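Local structure of 455aa long hypothetical phospho-sugar mutase (Sulfolobus tokodaii, 2F7L) at residues 279-292 with 299-312. The protein interconverts the 6-phosphates and 1-phosphates of glucosamine and galactosamine, a magnesium-dependent mutase step toward UDP-N-acetylglucosamine and UDP-N-acetylgalactosamine. Sequence-based numbering, arbitrary orientation.
Sequences KKIVTAVSSSSLVE and NIQVDWTKVGSVDI
Trp304 lays its indole alongside Thr283 and reaches the type I turn Ala284-Ser287 and on to Val291 and Glu292 of helix 290-296. With CG anti to its carbonyl carbon (chi1 -65°), the broad apolar ring extends until CH2 lies 3.5 Å from Val291 CG1, and the backbone oxygens of Ala284 and Ser288 meet its edge. Its one N-H, at Trp304 NE1, points almost straight at Glu292 OE2, but at 3.4 Å the bond is weak; that carboxylate also salt-bridges Lys402. Short, beta-branched Val302 suits an extended strand and sets CG2 over one indole face, offset toward the rim, 3.7 Å from Glu292 CG. The strands run parallel: Ile281 N donates to Gln301 O (2.9 Å), Ile281 O accepts from Asp303 N, and Val285 N bonds Thr305 O. From the face Val282 shares with Asp303, Val282 CG1 meets the Thr305 methyl, CG2. Thr283 gives the ring its methyl while OG1 bonds Phe325 O and accepts from Ser287 OG; Lys410 makes a cation-pi contact with Trp304. The contact joins the strands of the beta-alpha-beta unit 280-284, 290-296, 301-305 in alpha/beta/alpha domain III; 301-305 is a sheet margin, 323-326 flanks 280-284, and helix 259-272 packs on Ile281 and Val291.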
# COMPACT_ATOMS: atom_id res chain seq x y z
N LYS A 279 22.68 -2.48 -0.06
CA LYS A 279 22.13 -1.59 -1.08
C LYS A 279 21.35 -2.54 -1.98
O LYS A 279 21.92 -3.37 -2.70
CB LYS A 279 23.24 -0.90 -1.89
CG LYS A 279 24.41 -0.32 -1.08
CD LYS A 279 23.99 0.82 -0.16
CE LYS A 279 25.19 1.38 0.60
NZ LYS A 279 24.73 2.30 1.67
N LYS A 280 20.03 -2.43 -1.92
CA LYS A 280 19.15 -3.29 -2.68
C LYS A 280 17.73 -3.07 -2.20
O LYS A 280 17.47 -3.08 -0.99
CB LYS A 280 19.54 -4.73 -2.42
CG LYS A 280 18.64 -5.74 -3.07
CD LYS A 280 18.75 -7.08 -2.37
CE LYS A 280 20.09 -7.22 -1.65
NZ LYS A 280 21.23 -6.80 -2.52
N ILE A 281 16.82 -2.89 -3.15
CA ILE A 281 15.42 -2.67 -2.84
C ILE A 281 14.55 -3.59 -3.69
O ILE A 281 15.01 -4.13 -4.69
CB ILE A 281 15.06 -1.19 -3.08
CG1 ILE A 281 15.18 -0.83 -4.56
CG2 ILE A 281 16.00 -0.29 -2.25
CD1 ILE A 281 14.00 -1.24 -5.40
N VAL A 282 13.30 -3.77 -3.28
CA VAL A 282 12.33 -4.62 -3.98
C VAL A 282 11.24 -3.73 -4.55
O VAL A 282 10.90 -2.71 -3.97
CB VAL A 282 11.66 -5.61 -3.01
CG1 VAL A 282 10.63 -6.47 -3.73
CG2 VAL A 282 12.70 -6.48 -2.35
N THR A 283 10.71 -4.08 -5.71
CA THR A 283 9.60 -3.31 -6.29
C THR A 283 8.87 -4.15 -7.33
O THR A 283 9.42 -5.11 -7.87
CB THR A 283 10.05 -1.98 -6.92
OG1 THR A 283 8.94 -1.07 -6.90
CG2 THR A 283 10.49 -2.17 -8.36
N ALA A 284 7.62 -3.81 -7.58
CA ALA A 284 6.84 -4.57 -8.55
C ALA A 284 7.06 -4.11 -9.99
O ALA A 284 7.35 -2.93 -10.27
CB ALA A 284 5.36 -4.51 -8.19
N VAL A 285 6.92 -5.07 -10.88
CA VAL A 285 7.09 -4.85 -12.31
C VAL A 285 6.19 -3.74 -12.85
O VAL A 285 6.30 -3.37 -14.01
CB VAL A 285 6.82 -6.16 -13.08
CG1 VAL A 285 7.99 -7.13 -12.89
CG2 VAL A 285 5.52 -6.80 -12.57
N SER A 286 5.32 -3.21 -12.00
CA SER A 286 4.42 -2.12 -12.37
C SER A 286 5.17 -0.79 -12.23
O SER A 286 4.71 0.27 -12.69
CB SER A 286 3.18 -2.14 -11.46
OG SER A 286 3.54 -2.23 -10.08
N SER A 287 6.34 -0.85 -11.60
CA SER A 287 7.20 0.31 -11.38
C SER A 287 8.02 0.69 -12.63
O SER A 287 8.45 -0.19 -13.40
CB SER A 287 8.16 0.04 -10.22
OG SER A 287 7.56 0.34 -8.97
N SER A 288 8.23 1.99 -12.81
CA SER A 288 9.00 2.50 -13.94
C SER A 288 10.43 2.04 -13.84
O SER A 288 10.96 1.95 -12.75
CB SER A 288 8.98 4.02 -13.94
OG SER A 288 10.02 4.54 -14.74
N SER A 289 11.07 1.77 -14.98
CA SER A 289 12.47 1.32 -15.00
C SER A 289 13.38 2.46 -14.55
O SER A 289 14.56 2.26 -14.22
CB SER A 289 12.87 0.82 -16.39
OG SER A 289 12.71 1.83 -17.37
N LEU A 290 12.82 3.66 -14.54
CA LEU A 290 13.51 4.85 -14.08
C LEU A 290 14.22 4.55 -12.74
O LEU A 290 15.31 5.06 -12.46
CB LEU A 290 12.45 5.95 -13.91
CG LEU A 290 12.38 7.05 -12.86
CD1 LEU A 290 11.01 7.69 -13.05
CD2 LEU A 290 12.49 6.54 -11.43
N VAL A 291 13.59 3.70 -11.93
CA VAL A 291 14.14 3.31 -10.65
C VAL A 291 15.56 2.73 -10.81
O VAL A 291 16.47 3.06 -10.04
CB VAL A 291 13.22 2.27 -9.95
CG1 VAL A 291 13.07 1.03 -10.81
CG2 VAL A 291 13.78 1.89 -8.57
N GLU A 292 15.76 1.87 -11.82
CA GLU A 292 17.09 1.30 -12.04
C GLU A 292 18.08 2.37 -12.43
O GLU A 292 19.20 2.42 -11.93
CB GLU A 292 17.07 0.26 -13.15
CG GLU A 292 16.46 -1.05 -12.79
CD GLU A 292 16.70 -2.09 -13.87
OE1 GLU A 292 16.54 -1.76 -15.06
OE2 GLU A 292 17.04 -3.24 -13.51
N ASN A 299 24.73 2.07 -6.63
CA ASN A 299 24.99 0.65 -6.40
C ASN A 299 23.86 -0.12 -5.77
O ASN A 299 24.03 -1.26 -5.31
CB ASN A 299 26.26 0.50 -5.56
CG ASN A 299 27.46 1.10 -6.24
OD1 ASN A 299 28.53 1.21 -5.65
ND2 ASN A 299 27.29 1.50 -7.50
N ILE A 300 22.69 0.51 -5.76
CA ILE A 300 21.50 -0.10 -5.19
C ILE A 300 20.82 -0.92 -6.29
O ILE A 300 20.35 -0.36 -7.27
CB ILE A 300 20.52 0.99 -4.71
CG1 ILE A 300 21.27 2.01 -3.84
CG2 ILE A 300 19.39 0.35 -3.92
CD1 ILE A 300 20.48 3.25 -3.50
N GLN A 301 20.80 -2.24 -6.14
CA GLN A 301 20.14 -3.08 -7.13
C GLN A 301 18.65 -3.00 -6.87
O GLN A 301 18.23 -2.78 -5.73
CB GLN A 301 20.52 -4.54 -6.98
CG GLN A 301 21.97 -4.79 -6.83
CD GLN A 301 22.23 -6.23 -6.41
OE1 GLN A 301 23.39 -6.62 -6.22
NE2 GLN A 301 21.16 -7.01 -6.26
N VAL A 302 17.84 -3.16 -7.90
CA VAL A 302 16.41 -3.16 -7.69
C VAL A 302 15.99 -4.59 -8.00
O VAL A 302 16.28 -5.11 -9.07
CB VAL A 302 15.67 -2.11 -8.59
CG1 VAL A 302 16.60 -0.97 -8.93
CG2 VAL A 302 15.10 -2.75 -9.82
N ASP A 303 15.36 -5.25 -7.03
CA ASP A 303 14.89 -6.60 -7.23
C ASP A 303 13.44 -6.56 -7.69
O ASP A 303 12.55 -6.26 -6.90
CB ASP A 303 14.99 -7.40 -5.94
CG ASP A 303 16.40 -7.90 -5.68
OD1 ASP A 303 16.93 -8.62 -6.56
OD2 ASP A 303 16.96 -7.57 -4.62
N TRP A 304 13.20 -6.84 -8.95
CA TRP A 304 11.84 -6.80 -9.47
C TRP A 304 11.01 -7.96 -8.94
O TRP A 304 11.56 -9.02 -8.67
CB TRP A 304 11.86 -6.83 -11.00
CG TRP A 304 12.49 -5.61 -11.58
CD1 TRP A 304 13.77 -5.49 -12.05
CD2 TRP A 304 11.89 -4.31 -11.71
NE1 TRP A 304 14.00 -4.20 -12.47
CE2 TRP A 304 12.87 -3.46 -12.27
CE3 TRP A 304 10.63 -3.79 -11.42
CZ2 TRP A 304 12.62 -2.10 -12.54
CZ3 TRP A 304 10.37 -2.44 -11.69
CH2 TRP A 304 11.37 -1.61 -12.25
N THR A 305 9.71 -7.76 -8.80
CA THR A 305 8.86 -8.82 -8.28
C THR A 305 7.40 -8.70 -8.73
O THR A 305 7.04 -7.79 -9.46
CB THR A 305 8.95 -8.85 -6.72
OG1 THR A 305 8.22 -9.97 -6.21
CG2 THR A 305 8.40 -7.58 -6.10
N LYS A 306 6.57 -9.65 -8.32
CA LYS A 306 5.15 -9.66 -8.66
C LYS A 306 4.48 -8.41 -8.11
O LYS A 306 5.04 -7.70 -7.27
CB LYS A 306 4.44 -10.89 -8.06
CG LYS A 306 5.03 -12.21 -8.48
CD LYS A 306 4.46 -13.43 -7.72
CE LYS A 306 5.31 -14.76 -7.98
NZ LYS A 306 6.64 -14.88 -7.23
N VAL A 307 3.28 -8.16 -8.61
CA VAL A 307 2.47 -7.04 -8.16
C VAL A 307 1.80 -7.50 -6.86
O VAL A 307 1.25 -8.61 -6.80
CB VAL A 307 1.36 -6.71 -9.19
CG1 VAL A 307 0.33 -5.77 -8.59
CG2 VAL A 307 1.99 -6.11 -10.45
N GLY A 308 1.85 -6.66 -5.83
CA GLY A 308 1.25 -7.01 -4.55
C GLY A 308 2.08 -6.55 -3.35
O GLY A 308 3.25 -6.93 -3.21
N SER A 309 1.47 -5.73 -2.49
CA SER A 309 2.13 -5.18 -1.30
C SER A 309 2.47 -6.18 -0.20
O SER A 309 3.56 -6.12 0.37
CB SER A 309 1.28 -4.05 -0.72
OG SER A 309 1.26 -2.95 -1.60
N VAL A 310 1.53 -7.06 0.13
CA VAL A 310 1.77 -8.05 1.17
C VAL A 310 3.02 -8.85 0.79
O VAL A 310 3.96 -8.98 1.57
CB VAL A 310 0.57 -9.03 1.32
CG1 VAL A 310 0.81 -9.97 2.49
CG2 VAL A 310 -0.74 -8.26 1.49
N ASP A 311 3.01 -9.39 -0.43
CA ASP A 311 4.13 -10.17 -0.94
C ASP A 311 5.43 -9.40 -0.82
O ASP A 311 6.43 -9.93 -0.34
CB ASP A 311 3.88 -10.53 -2.40
CG ASP A 311 2.96 -11.74 -2.57
OD1 ASP A 311 2.18 -11.76 -3.57
OD2 ASP A 311 3.03 -12.66 -1.72
N ILE A 312 5.42 -8.15 -1.25
CA ILE A 312 6.60 -7.31 -1.18
C ILE A 312 7.09 -7.22 0.26
O ILE A 312 8.27 -7.44 0.54
CB ILE A 312 6.30 -5.88 -1.69
CG1 ILE A 312 6.06 -5.92 -3.20
CG2 ILE A 312 7.41 -4.90 -1.29
CD1 ILE A 312 5.68 -4.58 -3.79
O HOH W 1 24.02 -5.78 -4.02